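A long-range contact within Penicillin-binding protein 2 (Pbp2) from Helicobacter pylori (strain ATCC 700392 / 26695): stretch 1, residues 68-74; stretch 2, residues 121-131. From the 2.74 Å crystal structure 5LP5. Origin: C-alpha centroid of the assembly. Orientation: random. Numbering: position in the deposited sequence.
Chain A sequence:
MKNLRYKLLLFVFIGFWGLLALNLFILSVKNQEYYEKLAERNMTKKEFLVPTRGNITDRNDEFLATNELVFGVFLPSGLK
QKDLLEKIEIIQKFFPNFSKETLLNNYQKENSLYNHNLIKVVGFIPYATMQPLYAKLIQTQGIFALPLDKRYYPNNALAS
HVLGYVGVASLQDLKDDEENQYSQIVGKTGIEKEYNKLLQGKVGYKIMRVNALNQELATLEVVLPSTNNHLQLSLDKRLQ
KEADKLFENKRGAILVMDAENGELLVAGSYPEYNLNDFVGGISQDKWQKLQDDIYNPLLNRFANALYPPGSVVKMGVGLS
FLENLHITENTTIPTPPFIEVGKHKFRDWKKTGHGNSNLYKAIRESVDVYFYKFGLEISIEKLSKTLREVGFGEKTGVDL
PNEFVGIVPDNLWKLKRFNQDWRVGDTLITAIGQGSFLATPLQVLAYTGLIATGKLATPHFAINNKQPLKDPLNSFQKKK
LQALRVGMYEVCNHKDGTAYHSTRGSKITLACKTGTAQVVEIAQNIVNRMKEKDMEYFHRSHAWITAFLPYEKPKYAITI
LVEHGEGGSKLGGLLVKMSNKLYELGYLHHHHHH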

ATOM      1  N   GLU A  68       1.546   2.382   0.080  1.00 41.16           N
ATOM      2  CA  GLU A  68       2.979   2.660  -0.121  1.00 44.30           C
ATOM      3  C   GLU A  68       3.815   1.912   0.888  1.00 45.00           C
ATOM      4  O   GLU A  68       3.563   1.985   2.089  1.00 46.95           O
ATOM      5  CB  GLU A  68       3.304   4.142   0.003  1.00 45.10           C
ATOM      6  CG  GLU A  68       3.150   4.892  -1.301  1.00 50.62           C
ATOM      7  CD  GLU A  68       3.775   6.276  -1.265  1.00 56.47           C
ATOM      8  OE1 GLU A  68       4.376   6.652  -0.232  1.00 59.89           O
ATOM      9  OE2 GLU A  68       3.682   6.979  -2.292  1.00 64.60           O
ATOM     10  N   LEU A  69       4.806   1.190   0.377  1.00 41.37           N
ATOM     11  CA  LEU A  69       5.672   0.392   1.208  1.00 36.91           C
ATOM     12  C   LEU A  69       6.682   1.283   1.912  1.00 34.96           C
ATOM     13  O   LEU A  69       7.481   1.963   1.296  1.00 31.03           O
ATOM     14  CB  LEU A  69       6.366  -0.649   0.351  1.00 36.78           C
ATOM     15  CG  LEU A  69       7.217  -1.664   1.067  1.00 37.98           C
ATOM     16  CD1 LEU A  69       6.465  -2.292   2.230  1.00 38.83           C
ATOM     17  CD2 LEU A  69       7.656  -2.734   0.070  1.00 37.94           C
ATOM     18  N   VAL A  70       6.611   1.289   3.228  1.00 36.89           N
ATOM     19  CA  VAL A  70       7.473   2.140   4.045  1.00 37.19           C
ATOM     20  C   VAL A  70       8.026   1.289   5.178  1.00 37.30           C
ATOM     21  O   VAL A  70       7.764   0.088   5.230  1.00 38.21           O
ATOM     22  CB  VAL A  70       6.716   3.378   4.588  1.00 36.23           C
ATOM     23  CG1 VAL A  70       6.168   4.199   3.441  1.00 36.32           C
ATOM     24  CG2 VAL A  70       5.578   2.975   5.506  1.00 34.27           C
ATOM     25  N   PHE A  71       8.813   1.900   6.057  1.00 37.06           N
ATOM     26  CA  PHE A  71       9.506   1.162   7.098  1.00 36.83           C
ATOM     27  C   PHE A  71       9.147   1.617   8.503  1.00 37.52           C
ATOM     28  O   PHE A  71       8.382   2.554   8.691  1.00 36.77           O
ATOM     29  CB  PHE A  71      11.011   1.231   6.867  1.00 36.73           C
ATOM     30  CG  PHE A  71      11.488   0.261   5.834  1.00 37.04           C
ATOM     31  CD1 PHE A  71      11.722  -1.063   6.164  1.00 37.52           C
ATOM     32  CD2 PHE A  71      11.677   0.662   4.530  1.00 35.08           C
ATOM     33  CE1 PHE A  71      12.150  -1.958   5.210  1.00 36.47           C
ATOM     34  CE2 PHE A  71      12.111  -0.228   3.583  1.00 34.20           C
ATOM     35  CZ  PHE A  71      12.346  -1.536   3.916  1.00 34.61           C
ATOM     36  N   GLY A  72       9.742   0.943   9.481  1.00 39.59           N
ATOM     37  CA  GLY A  72       9.427   1.118  10.877  1.00 40.86           C
ATOM     38  C   GLY A  72      10.556   0.511  11.668  1.00 43.39           C
ATOM     39  O   GLY A  72      10.980  -0.594  11.375  1.00 43.14           O
ATOM     40  N   VAL A  73      11.075   1.236  12.655  1.00 46.02           N
ATOM     41  CA  VAL A  73      12.127   0.682  13.500  1.00 49.00           C
ATOM     42  C   VAL A  73      11.513   0.200  14.807  1.00 51.70           C
ATOM     43  O   VAL A  73      10.822   0.950  15.486  1.00 50.41           O
ATOM     44  CB  VAL A  73      13.254   1.703  13.745  1.00 48.68           C
ATOM     45  CG1 VAL A  73      14.304   1.140  14.692  1.00 49.92           C
ATOM     46  CG2 VAL A  73      13.898   2.098  12.423  1.00 47.14           C
ATOM     47  N   PHE A  74      11.780  -1.056  15.149  1.00 57.53           N
ATOM     48  CA  PHE A  74      11.150  -1.709  16.288  1.00 63.92           C
ATOM     49  C   PHE A  74      12.175  -2.160  17.327  1.00 69.23           C
ATOM     50  O   PHE A  74      13.285  -2.597  16.970  1.00 74.97           O
ATOM     51  CB  PHE A  74      10.414  -2.954  15.813  1.00 67.25           C
ATOM     52  CG  PHE A  74       9.140  -2.678  15.077  1.00 67.89           C
ATOM     53  CD1 PHE A  74       7.922  -2.889  15.707  1.00 72.94           C
ATOM     54  CD2 PHE A  74       9.149  -2.245  13.758  1.00 68.07           C
ATOM     55  CE1 PHE A  74       6.732  -2.665  15.039  1.00 73.73           C
ATOM     56  CE2 PHE A  74       7.964  -2.013  13.084  1.00 70.44           C
ATOM     57  CZ  PHE A  74       6.751  -2.236  13.721  1.00 72.82           C
ATOM     58  N   VAL A 121       9.194   1.972  17.420  1.00 50.25           N
ATOM     59  CA  VAL A 121       9.789   3.227  17.912  1.00 53.90           C
ATOM     60  C   VAL A 121       9.719   4.399  16.918  1.00 54.95           C
ATOM     61  O   VAL A 121       9.249   5.485  17.263  1.00 60.23           O
ATOM     62  CB  VAL A 121      11.257   3.046  18.332  1.00 54.30           C
ATOM     63  CG1 VAL A 121      11.819   4.358  18.873  1.00 52.59           C
ATOM     64  CG2 VAL A 121      11.385   1.947  19.374  1.00 56.59           C
ATOM     65  N   VAL A 122      10.240   4.200  15.709  1.00 54.92           N
ATOM     66  CA  VAL A 122      10.019   5.148  14.615  1.00 53.89           C
ATOM     67  C   VAL A 122       9.154   4.478  13.580  1.00 54.51           C
ATOM     68  O   VAL A 122       9.388   3.329  13.233  1.00 55.25           O
ATOM     69  CB  VAL A 122      11.321   5.581  13.921  1.00 52.81           C
ATOM     70  CG1 VAL A 122      11.026   6.659  12.897  1.00 51.10           C
ATOM     71  CG2 VAL A 122      12.321   6.102  14.938  1.00 55.34           C
ATOM     72  N   GLY A 123       8.159   5.199  13.094  1.00 54.59           N
ATOM     73  CA  GLY A 123       7.242   4.678  12.093  1.00 53.29           C
ATOM     74  C   GLY A 123       7.231   5.600  10.896  1.00 53.30           C
ATOM     75  O   GLY A 123       7.833   6.680  10.919  1.00 50.61           O
ATOM     76  N   PHE A 124       6.578   5.151   9.827  1.00 54.94           N
ATOM     77  CA  PHE A 124       6.493   5.914   8.587  1.00 54.52           C
ATOM     78  C   PHE A 124       7.849   6.434   8.182  1.00 51.02           C
ATOM     79  O   PHE A 124       8.117   7.619   8.331  1.00 57.10           O
ATOM     80  CB  PHE A 124       5.576   7.113   8.771  1.00 61.05           C
ATOM     81  CG  PHE A 124       4.130   6.794   8.641  1.00 68.53           C
ATOM     82  CD1 PHE A 124       3.641   5.511   8.896  1.00 72.03           C
ATOM     83  CD2 PHE A 124       3.243   7.801   8.282  1.00 73.14           C
ATOM     84  CE1 PHE A 124       2.288   5.237   8.783  1.00 76.09           C
ATOM     85  CE2 PHE A 124       1.896   7.537   8.169  1.00 80.06           C
ATOM     86  CZ  PHE A 124       1.416   6.251   8.421  1.00 79.70           C
ATOM     87  N   ILE A 125       8.704   5.544   7.702  1.00 45.50           N
ATOM     88  CA  ILE A 125       9.999   5.914   7.170  1.00 41.39           C
ATOM     89  C   ILE A 125       9.969   5.662   5.663  1.00 41.75           C
ATOM     90  O   ILE A 125       9.651   4.555   5.239  1.00 42.32           O
ATOM     91  CB  ILE A 125      11.105   5.049   7.759  1.00 39.15           C
ATOM     92  CG1 ILE A 125      10.924   4.925   9.259  1.00 37.84           C
ATOM     93  CG2 ILE A 125      12.457   5.624   7.367  1.00 40.27           C
ATOM     94  CD1 ILE A 125      11.917   4.005   9.919  1.00 38.75           C
ATOM     95  N   PRO A 126      10.280   6.682   4.850  1.00 40.63           N
ATOM     96  CA  PRO A 126      10.255   6.445   3.413  1.00 38.61           C
ATOM     97  C   PRO A 126      11.335   5.469   2.974  1.00 38.08           C
ATOM     98  O   PRO A 126      12.395   5.358   3.608  1.00 35.21           O
ATOM     99  CB  PRO A 126      10.495   7.826   2.815  1.00 39.10           C
ATOM    100  CG  PRO A 126      10.049   8.774   3.865  1.00 40.47           C
ATOM    101  CD  PRO A 126      10.400   8.112   5.167  1.00 41.32           C
ATOM    102  N   TYR A 127      11.040   4.745   1.899  1.00 37.40           N
ATOM    103  CA  TYR A 127      11.933   3.706   1.419  1.00 35.18           C
ATOM    104  C   TYR A 127      13.301   4.335   1.175  1.00 34.67           C
ATOM    105  O   TYR A 127      14.320   3.772   1.543  1.00 37.68           O
ATOM    106  CB  TYR A 127      11.366   3.072   0.149  1.00 33.47           C
ATOM    107  CG  TYR A 127      11.757   1.639  -0.089  1.00 33.80           C
ATOM    108  CD1 TYR A 127      10.868   0.616   0.151  1.00 34.25           C
ATOM    109  CD2 TYR A 127      13.002   1.314  -0.604  1.00 35.66           C
ATOM    110  CE1 TYR A 127      11.216  -0.703  -0.075  1.00 36.10           C
ATOM    111  CE2 TYR A 127      13.367   0.002  -0.840  1.00 36.05           C
ATOM    112  CZ  TYR A 127      12.472  -1.005  -0.566  1.00 36.50           C
ATOM    113  OH  TYR A 127      12.820  -2.324  -0.781  1.00 36.41           O
ATOM    114  N   ALA A 128      13.304   5.521   0.588  1.00 32.63           N
ATOM    115  CA  ALA A 128      14.541   6.160   0.176  1.00 32.63           C
ATOM    116  C   ALA A 128      15.356   6.590   1.369  1.00 31.37           C
ATOM    117  O   ALA A 128      16.577   6.583   1.329  1.00 31.85           O
ATOM    118  CB  ALA A 128      14.261   7.343  -0.733  1.00 32.92           C
ATOM    119  N   THR A 129      14.683   6.967   2.430  1.00 29.85           N
ATOM    120  CA  THR A 129      15.368   7.305   3.662  1.00 30.91           C
ATOM    121  C   THR A 129      16.086   6.096   4.282  1.00 31.21           C
ATOM    122  O   THR A 129      17.123   6.242   4.933  1.00 30.85           O
ATOM    123  CB  THR A 129      14.358   7.863   4.680  1.00 29.92           C
ATOM    124  OG1 THR A 129      13.637   8.938   4.058  1.00 28.80           O
ATOM    125  CG2 THR A 129      15.055   8.298   5.967  1.00 29.54           C
ATOM    126  N   MET A 130      15.504   4.915   4.080  1.00 30.65           N
ATOM    127  CA  MET A 130      15.998   3.669   4.659  1.00 30.29           C
ATOM    128  C   MET A 130      17.216   3.160   3.867  1.00 28.54           C
ATOM    129  O   MET A 130      18.001   2.324   4.318  1.00 26.94           O
ATOM    130  CB  MET A 130      14.867   2.632   4.639  1.00 30.81           C
ATOM    131  CG  MET A 130      15.235   1.269   5.223  1.00 32.23           C
ATOM    132  SD  MET A 130      15.846   1.261   6.927  1.00 33.28           S
ATOM    133  CE  MET A 130      14.304   1.680   7.709  1.00 34.11           C
ATOM    134  N   GLN A 131      17.376   3.709   2.682  1.00 27.39           N
ATOM    135  CA  GLN A 131      18.338   3.203   1.743  1.00 26.94           C
ATOM    136  C   GLN A 131      19.774   3.143   2.319  1.00 26.73           C
ATOM    137  O   GLN A 131      20.422   2.098   2.223  1.00 26.59           O
ATOM    138  CB  GLN A 131      18.218   3.974   0.433  1.00 27.06           C
ATOM    139  CG  GLN A 131      18.527   3.151  -0.801  1.00 27.80           C
ATOM    140  CD  GLN A 131      17.501   2.068  -1.112  1.00 27.14           C
ATOM    141  OE1 GLN A 131      17.749   0.899  -0.836  1.00 27.00           O
ATOM    142  NE2 GLN A 131      16.372   2.444  -1.721  1.00 25.52           N
TER

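Two antiparallel segments can remain paired even when one inserts an extra residue, provided that the surplus is taken up in a bulge and the side chains on one face still meet. The contact between residues 68-74 and 121-131 of Penicillin-binding protein 2 is a compact example, burying 620 Å² over both sides.

Glu 68 lies in the strand but takes no part. The contact begins at Leu 69, whose carbonyl O sits at the edge of the Tyr 127 ring, 3.8 Å from Tyr 127 CD1, while its CD2 lies 4.1 Å from Tyr 127 CE1. At Val 70 the approach is to backbone: its CB comes within 3.2 Å of Ile 125 O, the same oxygen that accepts a hydrogen bond from the next residue along the strand.

Phe 71 is the center of the contact, with 125 Å² covered by the other stretch. Its backbone forms a reciprocal pair with Ile 125, Phe 71 N donating to Ile 125 O at 2.9 Å and Ile 125 N to Phe 71 O at 3.2 Å. This pairing puts both side chains on the same face, with Phe 71 CB 3.9 Å from Ile 125 CB. Further along the second stretch, side chains close in on the aromatic ring. Met 130 CG lies over one face, 3.9 Å from the centroid of the Phe 71 ring, and Met 130 CE reaches to 3.4 Å from Phe 71 CB. Tyr 127 meets the phenylalanine obliquely, the planes inclined at 59° and Phe 71 CE2 3.7 Å from Tyr 127 CD1.

Between the two bridged pairs the register shifts by one: two residues, Gly 123 and Phe 124, lie opposite the single Gly 72. Phe 124 N comes to 3.4 Å from Phe 71 O, but the angle is too poor for a hydrogen bond. At Gly 72 the backbones run close, Gly 72 CA lying 4.4 Å from Gly 123 CA and 3.2 Å from Val 122 O in a CA-H...O contact; a CB here would be crowded by Phe 74 CE2, 3.1 Å from its ideal position.

Val 73 restores the pairing. Val 73 N donates to Val 122 O at 2.7 Å, and the return bond from Val 122 N to Val 73 O is weak at 3.3 Å. Val 73 O also accepts a hydrogen bond from Val 121 N at 2.7 Å, where the second stretch turns a corner. The Val 73 side chain shares the face of Phe 71 and Ile 125, bringing Val 73 CG2 to 3.7 Å from Ile 125 CD1 across the bulge. At Phe 74 the side chain points away, and the contact fades.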